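Local coordinates for protein TCR alpha chain (PDB 6LIR) that forms the alpha subunit of the chicken alpha-beta T-cell receptor, whose variable domain probably takes part in recognising antigen presented by MHC molecules, at residues Pro23-Tyr28 against Cys87-Ser92; Cys131-Tyr136 against Ser169-Lys174; Leu141-Val146 against Cys180-Glu185. One frame throughout, in Å; residues are numbered along the deposited sequence.

Overall arrangement
The chain carries two immunoglobulin domains, and the three contacts divide between them. Interaction 1 lies in the variable domain, where the loop 23-28 meets the end of strand 84-90 among the loops that in T-cell receptors carry CDR1 and CDR3. Interactions 2 and 3 belong to the constant domain, on the other side of the chain's centre; the centre of interaction 1 is 46 Å from that of interaction 2 and 47 Å from that of interaction 3. Those two touch, with centres 10 Å apart: the disulfide joins C131 SG to C180 SG at 2.0 Å, tying the two sheets, while Y171 of interaction 2 reaches C180, G181 and V146 of interaction 3.

Interaction 1 of 3, residues Pro23-Tyr28 against Cys87-Ser92; sequences PSIQAY and CAVRGS
I25 holds CG2 anti to its backbone N and CG1 beside it (chi1 -55°), while V89 takes the crowded position with CG2 between N and carbonyl carbon; the two branched chains cross obliquely, I25 CG2 lying 4.0 Å from V89 CG2. This is the tip of an immunoglobulin variable domain, where the loop before strand 29-35, the CDR1 region, packs on the end of strand 84-90 as it enters the CDR3 loop. A side chain branched at CB suits I25, since one branch, CG2, also reaches the CA of G91. The methyl of A27 touches V89 loosely, CB to CB at 4.3 Å, and this small residue brings its CA within 3.3 Å of R90 O, a CA-H...O contact. Two residues before V89 the strand carries C87, joined to C20 in the intradomain disulfide, and R90 packs on N96 of the TCR beta chain. Y28 CB rests 3.6 Å from S92 CA; with CG anti to N (chi1 173°) the phenol then leads away. A water lies within hydrogen-bonding distance of both Q26 O and G91 O. The direct polar tie is very short: Y28 N gives its hydrogen to R90 O at 2.5 Å, nearly along the C=O axis.

Interaction 2 of 3, residues Cys131-Tyr136 against Ser169-Lys174; sequences CLITDY and STYWAK
The CB of C131 sits over the centre of one face of the Y171 ring, 3.8 Å from its centroid, a CH-pi contact that the sulfur extends obliquely, with C131 SG 3.5 Å from Y171 OH. Cysteine suits the place because its slim side chain fits against the face of a ring and still reaches C180. I133 CD1 comes obliquely to the same ring. Farther along this face S169 OG donates to Y136 OH at 2.6 Å; a serine is short enough to meet a phenol whose crowded chi1 (58°) turns the ring back beside the strands. On the other face L132 CD1 lies beside T170 CG2.

These side chains are set by an antiparallel pair of strands in one sheet of an immunoglobulin constant domain. C131 with Y171 and I133 with S169 are hydrogen-bonded pairs, I133 N reaching S169 O almost straight at 176°, and L132 with T170 is the non-hydrogen-bonded pair between them.

Outward, Y171 OH is fixed by Q179 O and the N of G181, while E151 OE1 also hydrogen-bonds Y136 OH. The L132 and T170 face packs against the TCR beta chain, on its T138 and T182, and D135 forms a salt bridge with R186 of that chain.

Interaction 3 of 3, residues Leu141-Val146 against Cys180-Glu185; sequences LDLSSV and CGAKHE
Two backbone bonds pair D142 with K183, and they are unequal: D142 N reaches K183 O at 2.7 Å, whereas the return bond from K183 N to D142 O is weak at 3.4 Å. L141 and H184 form the neighbouring non-hydrogen-bonded pair. Apolar contact gathers on A182, whose CB takes L141 CD1 at 3.7 Å and L143 CD1 at 3.8 Å; alanine's single methyl leaves space for both leucines.

Strand 141-142 is an outer strand of the second sheet of the immunoglobulin constant domain, with 181-184 its neighbour inward, and L141 and L143 touch I133 of the facing sheet.

Of the polar side chains, H184 has CG anti to N (chi1 -167°) and crosses L141 at about a right angle, CD2 against L141 CA. Its ring is held from both nitrogens, ND1 donating to E185 O and NE2 bonded to the N of S137. An alanine here would remove both nitrogens and the packing on L141, and would probably loosen the chain at E185 and S137. The hydroxyl of S144 donates to D142 OD2 from above the carboxylate plane at 2.7 Å. D142 and K183 point the same way, their opposite charges apart, OD2 to NZ 5.0 Å.

Interaction 1 of 3, residues Pro23-Tyr28 against Cys87-Ser92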
ATOM      1  N   PRO A  23      -7.297  -4.920 -27.556  1.00 45.86           N
ATOM      2  CA  PRO A  23      -7.648  -5.239 -28.952  1.00 44.61           C
ATOM      3  C   PRO A  23      -7.416  -4.091 -29.918  1.00 46.50           C
ATOM      4  O   PRO A  23      -7.108  -4.333 -31.091  1.00 47.34           O
ATOM      5  CB  PRO A  23      -9.134  -5.620 -28.868  1.00 45.87           C
ATOM      6  CG  PRO A  23      -9.364  -5.977 -27.442  1.00 50.01           C
ATOM      7  CD  PRO A  23      -8.446  -5.094 -26.648  1.00 45.81           C
ATOM      8  N   SER A  24      -7.548  -2.850 -29.466  1.00 40.48           N
ATOM      9  CA  SER A  24      -7.420  -1.693 -30.337  1.00 43.16           C
ATOM     10  C   SER A  24      -5.982  -1.220 -30.493  1.00 47.67           C
ATOM     11  O   SER A  24      -5.746  -0.224 -31.183  1.00 42.58           O
ATOM     12  CB  SER A  24      -8.276  -0.544 -29.798  1.00 46.33           C
ATOM     13  OG  SER A  24      -7.522   0.256 -28.901  1.00 57.06           O
ATOM     14  N   ILE A  25      -5.017  -1.890 -29.870  1.00 42.79           N
ATOM     15  CA  ILE A  25      -3.620  -1.476 -29.935  1.00 41.84           C
ATOM     16  C   ILE A  25      -2.788  -2.681 -30.341  1.00 42.03           C
ATOM     17  O   ILE A  25      -2.810  -3.714 -29.660  1.00 42.70           O
ATOM     18  CB  ILE A  25      -3.116  -0.900 -28.600  1.00 42.52           C
ATOM     19  CG1 ILE A  25      -4.010   0.254 -28.140  1.00 48.33           C
ATOM     20  CG2 ILE A  25      -1.668  -0.437 -28.735  1.00 39.06           C
ATOM     21  CD1 ILE A  25      -3.554   0.906 -26.847  1.00 48.01           C
ATOM     22  N   GLN A  26      -2.042  -2.542 -31.432  1.00 37.67           N
ATOM     23  CA  GLN A  26      -1.122  -3.578 -31.892  1.00 37.41           C
ATOM     24  C   GLN A  26       0.247  -3.151 -31.386  1.00 41.92           C
ATOM     25  O   GLN A  26       0.900  -2.281 -31.970  1.00 35.98           O
ATOM     26  CB  GLN A  26      -1.159  -3.725 -33.409  1.00 39.22           C
ATOM     27  CG  GLN A  26      -0.315  -4.868 -33.939  1.00 35.11           C
ATOM     28  CD  GLN A  26      -0.834  -5.418 -35.253  1.00 44.24           C
ATOM     29  OE1 GLN A  26      -0.849  -4.720 -36.269  1.00 36.55           O
ATOM     30  NE2 GLN A  26      -1.269  -6.679 -35.238  1.00 38.66           N
ATOM     31  N   ALA A  27       0.651  -3.748 -30.266  1.00 34.32           N
ATOM     32  CA  ALA A  27       1.777  -3.246 -29.491  1.00 37.14           C
ATOM     33  C   ALA A  27       3.072  -3.261 -30.289  1.00 40.57           C
ATOM     34  O   ALA A  27       3.411  -4.259 -30.932  1.00 39.25           O
ATOM     35  CB  ALA A  27       1.937  -4.067 -28.212  1.00 37.58           C
ATOM     36  N   TYR A  28       3.803  -2.148 -30.231  1.00 37.27           N
ATOM     37  CA  TYR A  28       5.195  -2.155 -30.662  1.00 43.89           C
ATOM     38  C   TYR A  28       6.076  -2.764 -29.582  1.00 40.86           C
ATOM     39  O   TYR A  28       7.023  -3.501 -29.882  1.00 42.60           O
ATOM     40  CB  TYR A  28       5.663  -0.737 -30.994  1.00 46.99           C
ATOM     41  CG  TYR A  28       7.144  -0.644 -31.297  1.00 51.83           C
ATOM     42  CD1 TYR A  28       7.630  -0.905 -32.573  1.00 57.69           C
ATOM     43  CD2 TYR A  28       8.059  -0.307 -30.304  1.00 57.12           C
ATOM     44  CE1 TYR A  28       8.983  -0.828 -32.854  1.00 60.63           C
ATOM     45  CE2 TYR A  28       9.414  -0.228 -30.575  1.00 59.38           C
ATOM     46  CZ  TYR A  28       9.871  -0.489 -31.850  1.00 64.93           C
ATOM     47  OH  TYR A  28      11.217  -0.410 -32.123  1.00 72.66           O
ATOM     48  N   CYS A  87       0.277  -3.650 -16.844  1.00 35.14           N
ATOM     49  CA  CYS A  87       0.850  -3.756 -18.174  1.00 40.56           C
ATOM     50  C   CYS A  87       0.795  -2.380 -18.821  1.00 41.06           C
ATOM     51  O   CYS A  87      -0.095  -1.576 -18.538  1.00 38.47           O
ATOM     52  CB  CYS A  87       0.110  -4.780 -19.046  1.00 43.68           C
ATOM     53  SG  CYS A  87      -1.621  -4.379 -19.338  1.00 55.32           S
ATOM     54  N   ALA A  88       1.790  -2.100 -19.652  1.00 37.26           N
ATOM     55  CA  ALA A  88       1.877  -0.836 -20.368  1.00 39.41           C
ATOM     56  C   ALA A  88       2.335  -1.138 -21.785  1.00 41.33           C
ATOM     57  O   ALA A  88       3.343  -1.824 -21.974  1.00 40.43           O
ATOM     58  CB  ALA A  88       2.847   0.132 -19.680  1.00 39.35           C
ATOM     59  N   VAL A  89       1.589  -0.648 -22.774  1.00 35.09           N
ATOM     60  CA  VAL A  89       1.861  -0.985 -24.164  1.00 39.42           C
ATOM     61  C   VAL A  89       2.097   0.292 -24.958  1.00 41.72           C
ATOM     62  O   VAL A  89       1.609   1.373 -24.615  1.00 37.06           O
ATOM     63  CB  VAL A  89       0.710  -1.807 -24.789  1.00 42.68           C
ATOM     64  CG1 VAL A  89       0.389  -3.022 -23.923  1.00 40.38           C
ATOM     65  CG2 VAL A  89      -0.528  -0.946 -24.971  1.00 44.73           C
ATOM     66  N   ARG A  90       2.843   0.146 -26.047  1.00 41.67           N
ATOM     67  CA  ARG A  90       3.137   1.238 -26.961  1.00 49.02           C
ATOM     68  C   ARG A  90       2.716   0.817 -28.356  1.00 47.23           C
ATOM     69  O   ARG A  90       3.087  -0.266 -28.818  1.00 40.45           O
ATOM     70  CB  ARG A  90       4.619   1.622 -26.938  1.00 48.87           C
ATOM     71  CG  ARG A  90       4.855   3.097 -26.671  1.00 58.05           C
ATOM     72  CD  ARG A  90       6.323   3.464 -26.803  1.00 68.57           C
ATOM     73  NE  ARG A  90       7.122   2.889 -25.726  1.00 72.13           N
ATOM     74  CZ  ARG A  90       7.321   3.477 -24.548  1.00 71.44           C
ATOM     75  NH1 ARG A  90       8.058   2.879 -23.622  1.00 74.53           N
ATOM     76  NH2 ARG A  90       6.776   4.659 -24.296  1.00 67.12           N
ATOM     77  N   GLY A  91       1.942   1.676 -29.021  1.00 44.78           N
ATOM     78  CA  GLY A  91       1.483   1.376 -30.366  1.00 50.26           C
ATOM     79  C   GLY A  91       2.581   1.522 -31.398  1.00 55.31           C
ATOM     80  O   GLY A  91       2.516   0.915 -32.471  1.00 55.70           O
ATOM     81  N   SER A  92       3.593   2.330 -31.094  1.00 43.86           N
ATOM     82  CA  SER A  92       4.697   2.594 -32.003  1.00 52.00           C
ATOM     83  C   SER A  92       5.921   2.937 -31.172  1.00 53.65           C
ATOM     84  O   SER A  92       5.824   3.187 -29.968  1.00 53.76           O
ATOM     85  CB  SER A  92       4.378   3.739 -32.963  1.00 66.65           C
ATOM     86  OG  SER A  92       4.804   4.972 -32.406  1.00 65.91           O
TER
HETATM   87  O   HOH W   1       0.471  -0.276 -34.094  1.00 48.76           O

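Interaction 2 of 3, residues Cys131-Tyr136 against Ser169-Lys174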
ATOM      1  N   CYS A 131      -9.866  -5.897  19.724  1.00 50.89           N
ATOM      2  CA  CYS A 131     -10.069  -7.331  19.585  1.00 49.33           C
ATOM      3  C   CYS A 131      -9.098  -7.883  18.555  1.00 44.32           C
ATOM      4  O   CYS A 131      -9.064  -7.411  17.417  1.00 45.33           O
ATOM      5  CB  CYS A 131     -11.514  -7.644  19.204  1.00 54.42           C
ATOM      6  SG  CYS A 131     -12.018  -9.384  19.259  1.00 90.09           S
ATOM      7  N   LEU A 132      -8.327  -8.888  18.948  1.00 49.14           N
ATOM      8  CA  LEU A 132      -7.337  -9.490  18.068  1.00 47.52           C
ATOM      9  C   LEU A 132      -7.684 -10.952  17.802  1.00 45.37           C
ATOM     10  O   LEU A 132      -7.754 -11.758  18.735  1.00 42.29           O
ATOM     11  CB  LEU A 132      -5.950  -9.368  18.695  1.00 42.72           C
ATOM     12  CG  LEU A 132      -4.779 -10.020  17.959  1.00 44.45           C
ATOM     13  CD1 LEU A 132      -4.479  -9.364  16.606  1.00 39.05           C
ATOM     14  CD2 LEU A 132      -3.529 -10.047  18.834  1.00 40.08           C
ATOM     15  N   ILE A 133      -7.879 -11.291  16.529  1.00 36.62           N
ATOM     16  CA  ILE A 133      -8.065 -12.668  16.082  1.00 41.94           C
ATOM     17  C   ILE A 133      -6.822 -13.097  15.314  1.00 41.43           C
ATOM     18  O   ILE A 133      -6.436 -12.442  14.338  1.00 37.10           O
ATOM     19  CB  ILE A 133      -9.333 -12.818  15.220  1.00 41.82           C
ATOM     20  CG1 ILE A 133     -10.547 -12.225  15.938  1.00 44.32           C
ATOM     21  CG2 ILE A 133      -9.574 -14.283  14.889  1.00 42.24           C
ATOM     22  CD1 ILE A 133     -10.900 -10.816  15.488  1.00 53.21           C
ATOM     23  N   THR A 134      -6.210 -14.204  15.732  1.00 36.97           N
ATOM     24  CA  THR A 134      -4.937 -14.631  15.167  1.00 39.03           C
ATOM     25  C   THR A 134      -4.997 -16.072  14.678  1.00 40.83           C
ATOM     26  O   THR A 134      -5.890 -16.842  15.040  1.00 44.86           O
ATOM     27  CB  THR A 134      -3.795 -14.521  16.191  1.00 38.70           C
ATOM     28  OG1 THR A 134      -3.911 -15.577  17.153  1.00 40.90           O
ATOM     29  CG2 THR A 134      -3.847 -13.200  16.914  1.00 36.60           C
ATOM     30  N   ASP A 135      -3.987 -16.421  13.871  1.00 39.99           N
ATOM     31  CA  ASP A 135      -3.683 -17.801  13.475  1.00 41.88           C
ATOM     32  C   ASP A 135      -4.917 -18.574  13.013  1.00 42.84           C
ATOM     33  O   ASP A 135      -5.112 -19.746  13.350  1.00 45.91           O
ATOM     34  CB  ASP A 135      -2.969 -18.527  14.613  1.00 40.76           C
ATOM     35  CG  ASP A 135      -1.818 -17.715  15.178  1.00 43.32           C
ATOM     36  OD1 ASP A 135      -0.837 -17.486  14.440  1.00 42.00           O
ATOM     37  OD2 ASP A 135      -1.906 -17.284  16.348  1.00 40.37           O
ATOM     38  N   TYR A 136      -5.747 -17.920  12.215  1.00 38.49           N
ATOM     39  CA  TYR A 136      -6.962 -18.510  11.675  1.00 41.06           C
ATOM     40  C   TYR A 136      -6.801 -18.766  10.181  1.00 45.38           C
ATOM     41  O   TYR A 136      -5.814 -18.365   9.556  1.00 42.30           O
ATOM     42  CB  TYR A 136      -8.165 -17.593  11.923  1.00 40.61           C
ATOM     43  CG  TYR A 136      -8.005 -16.210  11.325  1.00 44.73           C
ATOM     44  CD1 TYR A 136      -8.414 -15.942  10.022  1.00 40.70           C
ATOM     45  CD2 TYR A 136      -7.443 -15.177  12.062  1.00 39.19           C
ATOM     46  CE1 TYR A 136      -8.268 -14.676   9.472  1.00 42.63           C
ATOM     47  CE2 TYR A 136      -7.293 -13.911  11.523  1.00 37.44           C
ATOM     48  CZ  TYR A 136      -7.707 -13.664  10.230  1.00 40.78           C
ATOM     49  OH  TYR A 136      -7.555 -12.403   9.697  1.00 38.38           O
ATOM     50  N   SER A 169      -6.709 -10.363  12.348  1.00 38.93           N
ATOM     51  CA  SER A 169      -7.841  -9.471  12.163  1.00 42.78           C
ATOM     52  C   SER A 169      -8.033  -8.677  13.444  1.00 39.26           C
ATOM     53  O   SER A 169      -7.790  -9.186  14.540  1.00 38.77           O
ATOM     54  CB  SER A 169      -9.124 -10.238  11.799  1.00 40.72           C
ATOM     55  OG  SER A 169      -9.159 -10.528  10.407  1.00 44.66           O
ATOM     56  N   THR A 170      -8.459  -7.423  13.309  1.00 37.73           N
ATOM     57  CA  THR A 170      -8.684  -6.591  14.483  1.00 44.24           C
ATOM     58  C   THR A 170      -9.905  -5.711  14.281  1.00 44.30           C
ATOM     59  O   THR A 170     -10.259  -5.353  13.158  1.00 41.05           O
ATOM     60  CB  THR A 170      -7.485  -5.672  14.791  1.00 43.21           C
ATOM     61  OG1 THR A 170      -7.095  -4.970  13.603  1.00 39.58           O
ATOM     62  CG2 THR A 170      -6.306  -6.466  15.328  1.00 40.75           C
ATOM     63  N   TYR A 171     -10.536  -5.361  15.399  1.00 44.72           N
ATOM     64  CA  TYR A 171     -11.586  -4.356  15.442  1.00 48.73           C
ATOM     65  C   TYR A 171     -11.622  -3.795  16.854  1.00 50.96           C
ATOM     66  O   TYR A 171     -11.275  -4.485  17.817  1.00 49.06           O
ATOM     67  CB  TYR A 171     -12.957  -4.900  15.002  1.00 54.75           C
ATOM     68  CG  TYR A 171     -13.577  -5.992  15.856  1.00 56.42           C
ATOM     69  CD1 TYR A 171     -14.331  -5.682  16.981  1.00 59.87           C
ATOM     70  CD2 TYR A 171     -13.449  -7.330  15.504  1.00 56.82           C
ATOM     71  CE1 TYR A 171     -14.914  -6.676  17.750  1.00 60.40           C
ATOM     72  CE2 TYR A 171     -14.029  -8.330  16.265  1.00 58.42           C
ATOM     73  CZ  TYR A 171     -14.760  -7.998  17.388  1.00 63.29           C
ATOM     74  OH  TYR A 171     -15.339  -8.990  18.149  1.00 61.08           O
ATOM     75  N   TRP A 172     -12.005  -2.526  16.964  1.00 62.79           N
ATOM     76  CA  TRP A 172     -11.912  -1.797  18.219  1.00 64.38           C
ATOM     77  C   TRP A 172     -13.182  -0.991  18.436  1.00 64.65           C
ATOM     78  O   TRP A 172     -13.876  -0.626  17.483  1.00 65.21           O
ATOM     79  CB  TRP A 172     -10.703  -0.856  18.224  1.00 59.31           C
ATOM     80  CG  TRP A 172     -10.824   0.210  17.184  1.00 56.10           C
ATOM     81  CD1 TRP A 172     -10.452   0.125  15.874  1.00 56.27           C
ATOM     82  CD2 TRP A 172     -11.384   1.515  17.358  1.00 61.54           C
ATOM     83  NE1 TRP A 172     -10.736   1.300  15.224  1.00 60.66           N
ATOM     84  CE2 TRP A 172     -11.307   2.171  16.114  1.00 60.12           C
ATOM     85  CE3 TRP A 172     -11.936   2.196  18.448  1.00 67.18           C
ATOM     86  CZ2 TRP A 172     -11.761   3.474  15.928  1.00 63.62           C
ATOM     87  CZ3 TRP A 172     -12.388   3.490  18.261  1.00 65.42           C
ATOM     88  CH2 TRP A 172     -12.296   4.116  17.012  1.00 61.38           C
ATOM     89  N   ALA A 173     -13.472  -0.705  19.702  1.00 65.05           N
ATOM     90  CA  ALA A 173     -14.663   0.046  20.074  1.00 71.22           C
ATOM     91  C   ALA A 173     -14.498   0.512  21.511  1.00 77.32           C
ATOM     92  O   ALA A 173     -13.622   0.028  22.236  1.00 72.28           O
ATOM     93  CB  ALA A 173     -15.936  -0.796  19.924  1.00 76.37           C
ATOM     94  N   LYS A 174     -15.314   1.495  21.898  1.00 89.49           N
ATOM     95  CA  LYS A 174     -15.417   1.870  23.304  1.00 91.11           C
ATOM     96  C   LYS A 174     -15.585   0.618  24.158  1.00 90.81           C
ATOM     97  O   LYS A 174     -16.317  -0.303  23.789  1.00 95.94           O
ATOM     98  CB  LYS A 174     -16.590   2.830  23.517  1.00 94.47           C
ATOM     99  CG  LYS A 174     -16.457   4.171  22.791  1.00 98.84           C
ATOM    100  CD  LYS A 174     -17.811   4.650  22.279  1.00101.93           C
ATOM    101  CE  LYS A 174     -17.705   5.827  21.323  1.00100.33           C
ATOM    102  NZ  LYS A 174     -18.352   5.543  20.007  1.00 97.75           N
TER

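Interaction 3 of 3, residues Leu141-Val146 against Cys180-Glu185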
ATOM      1  N   LEU A 141     -13.018 -18.283   8.973  1.00 53.64           N
ATOM      2  CA  LEU A 141     -13.309 -17.372  10.068  1.00 55.57           C
ATOM      3  C   LEU A 141     -14.583 -16.596   9.774  1.00 60.23           C
ATOM      4  O   LEU A 141     -14.797 -16.122   8.655  1.00 54.77           O
ATOM      5  CB  LEU A 141     -12.146 -16.407  10.301  1.00 51.44           C
ATOM      6  CG  LEU A 141     -12.340 -15.431  11.465  1.00 50.45           C
ATOM      7  CD1 LEU A 141     -12.067 -16.113  12.800  1.00 46.16           C
ATOM      8  CD2 LEU A 141     -11.462 -14.194  11.296  1.00 52.10           C
ATOM      9  N   ASP A 142     -15.427 -16.461  10.791  1.00 69.82           N
ATOM     10  CA  ASP A 142     -16.697 -15.756  10.663  1.00 73.20           C
ATOM     11  C   ASP A 142     -16.649 -14.515  11.540  1.00 70.47           C
ATOM     12  O   ASP A 142     -16.695 -14.610  12.772  1.00 72.07           O
ATOM     13  CB  ASP A 142     -17.879 -16.648  11.036  1.00 73.65           C
ATOM     14  CG  ASP A 142     -19.213 -15.982  10.758  1.00 82.31           C
ATOM     15  OD1 ASP A 142     -19.468 -15.634   9.585  1.00 83.26           O
ATOM     16  OD2 ASP A 142     -20.001 -15.798  11.710  1.00 85.93           O
ATOM     17  N   LEU A 143     -16.582 -13.360  10.898  1.00 78.82           N
ATOM     18  CA  LEU A 143     -16.647 -12.060  11.547  1.00 82.89           C
ATOM     19  C   LEU A 143     -17.843 -11.310  10.983  1.00 86.81           C
ATOM     20  O   LEU A 143     -17.781 -10.121  10.661  1.00 85.26           O
ATOM     21  CB  LEU A 143     -15.349 -11.278  11.365  1.00 75.22           C
ATOM     22  CG  LEU A 143     -14.810 -10.610  12.633  1.00 75.39           C
ATOM     23  CD1 LEU A 143     -14.953 -11.531  13.835  1.00 69.36           C
ATOM     24  CD2 LEU A 143     -13.356 -10.195  12.456  1.00 67.22           C
ATOM     25  N   SER A 144     -18.948 -12.053  10.855  1.00 81.57           N
ATOM     26  CA  SER A 144     -20.179 -11.533  10.269  1.00 82.34           C
ATOM     27  C   SER A 144     -20.720 -10.355  11.062  1.00 79.31           C
ATOM     28  O   SER A 144     -21.214  -9.382  10.482  1.00 80.84           O
ATOM     29  CB  SER A 144     -21.226 -12.644  10.202  1.00 84.59           C
ATOM     30  OG  SER A 144     -21.233 -13.375  11.417  1.00 83.39           O
ATOM     31  N   SER A 145     -20.627 -10.414  12.379  1.00 97.00           N
ATOM     32  CA  SER A 145     -21.206  -9.384  13.223  1.00101.91           C
ATOM     33  C   SER A 145     -20.347  -8.129  13.346  1.00101.59           C
ATOM     34  O   SER A 145     -20.611  -7.301  14.224  1.00103.45           O
ATOM     35  CB  SER A 145     -21.453  -9.973  14.608  1.00 99.45           C
ATOM     36  OG  SER A 145     -21.517  -8.951  15.580  1.00108.45           O
ATOM     37  N   VAL A 146     -19.323  -7.961  12.514  1.00 92.15           N
ATOM     38  CA  VAL A 146     -18.497  -6.761  12.549  1.00 85.85           C
ATOM     39  C   VAL A 146     -18.235  -6.317  11.118  1.00 82.73           C
ATOM     40  O   VAL A 146     -17.818  -7.122  10.277  1.00 85.34           O
ATOM     41  CB  VAL A 146     -17.158  -6.960  13.292  1.00 83.52           C
ATOM     42  CG1 VAL A 146     -16.593  -5.616  13.768  1.00 78.84           C
ATOM     43  CG2 VAL A 146     -17.305  -7.902  14.469  1.00 79.95           C
ATOM     44  N   CYS A 180     -15.647  -9.171  22.017  1.00 60.87           N
ATOM     45  CA  CYS A 180     -14.576  -9.761  21.226  1.00 62.78           C
ATOM     46  C   CYS A 180     -14.909 -11.225  21.008  1.00 57.66           C
ATOM     47  O   CYS A 180     -14.869 -12.020  21.951  1.00 56.92           O
ATOM     48  CB  CYS A 180     -13.275  -9.623  22.008  1.00 58.52           C
ATOM     49  SG  CYS A 180     -11.709  -9.873  21.207  1.00 75.05           S
ATOM     50  N   GLY A 181     -15.205 -11.586  19.766  1.00 60.11           N
ATOM     51  CA  GLY A 181     -15.394 -12.985  19.459  1.00 62.29           C
ATOM     52  C   GLY A 181     -15.290 -13.270  17.979  1.00 56.34           C
ATOM     53  O   GLY A 181     -15.109 -12.374  17.148  1.00 57.99           O
ATOM     54  N   ALA A 182     -15.445 -14.555  17.672  1.00 50.38           N
ATOM     55  CA  ALA A 182     -15.604 -15.029  16.303  1.00 54.03           C
ATOM     56  C   ALA A 182     -16.027 -16.490  16.335  1.00 51.65           C
ATOM     57  O   ALA A 182     -15.942 -17.156  17.370  1.00 57.68           O
ATOM     58  CB  ALA A 182     -14.321 -14.868  15.484  1.00 48.52           C
ATOM     59  N   LYS A 183     -16.505 -16.974  15.194  1.00 61.64           N
ATOM     60  CA  LYS A 183     -16.774 -18.394  15.002  1.00 66.94           C
ATOM     61  C   LYS A 183     -15.912 -18.925  13.867  1.00 63.65           C
ATOM     62  O   LYS A 183     -15.759 -18.266  12.834  1.00 64.65           O
ATOM     63  CB  LYS A 183     -18.257 -18.665  14.728  1.00 71.64           C
ATOM     64  CG  LYS A 183     -19.151 -18.194  15.860  1.00 69.94           C
ATOM     65  CD  LYS A 183     -20.466 -17.643  15.358  1.00 75.84           C
ATOM     66  CE  LYS A 183     -21.436 -18.779  15.077  1.00 78.89           C
ATOM     67  NZ  LYS A 183     -22.837 -18.300  14.942  1.00 81.35           N
ATOM     68  N   HIS A 184     -15.342 -20.113  14.064  1.00 62.26           N
ATOM     69  CA  HIS A 184     -14.385 -20.671  13.116  1.00 65.61           C
ATOM     70  C   HIS A 184     -14.663 -22.155  12.942  1.00 60.88           C
ATOM     71  O   HIS A 184     -14.720 -22.900  13.925  1.00 62.46           O
ATOM     72  CB  HIS A 184     -12.943 -20.452  13.594  1.00 60.45           C
ATOM     73  CG  HIS A 184     -11.903 -20.722  12.550  1.00 54.62           C
ATOM     74  ND1 HIS A 184     -11.593 -21.994  12.117  1.00 52.30           N
ATOM     75  CD2 HIS A 184     -11.081 -19.885  11.872  1.00 50.34           C
ATOM     76  CE1 HIS A 184     -10.637 -21.929  11.208  1.00 53.25           C
ATOM     77  NE2 HIS A 184     -10.308 -20.661  11.041  1.00 54.87           N
ATOM     78  N   GLU A 185     -14.862 -22.561  11.688  1.00 67.23           N
ATOM     79  CA  GLU A 185     -15.126 -23.949  11.328  1.00 74.21           C
ATOM     80  C   GLU A 185     -14.147 -24.894  12.009  1.00 73.18           C
ATOM     81  O   GLU A 185     -12.930 -24.780  11.834  1.00 71.31           O
ATOM     82  CB  GLU A 185     -15.046 -24.105   9.809  1.00 77.75           C
ATOM     83  CG  GLU A 185     -15.458 -25.470   9.286  1.00 84.52           C
ATOM     84  CD  GLU A 185     -15.872 -25.427   7.826  1.00 91.50           C
ATOM     85  OE1 GLU A 185     -17.089 -25.474   7.548  1.00 96.82           O
ATOM     86  OE2 GLU A 185     -14.978 -25.342   6.958  1.00 88.68           O
TER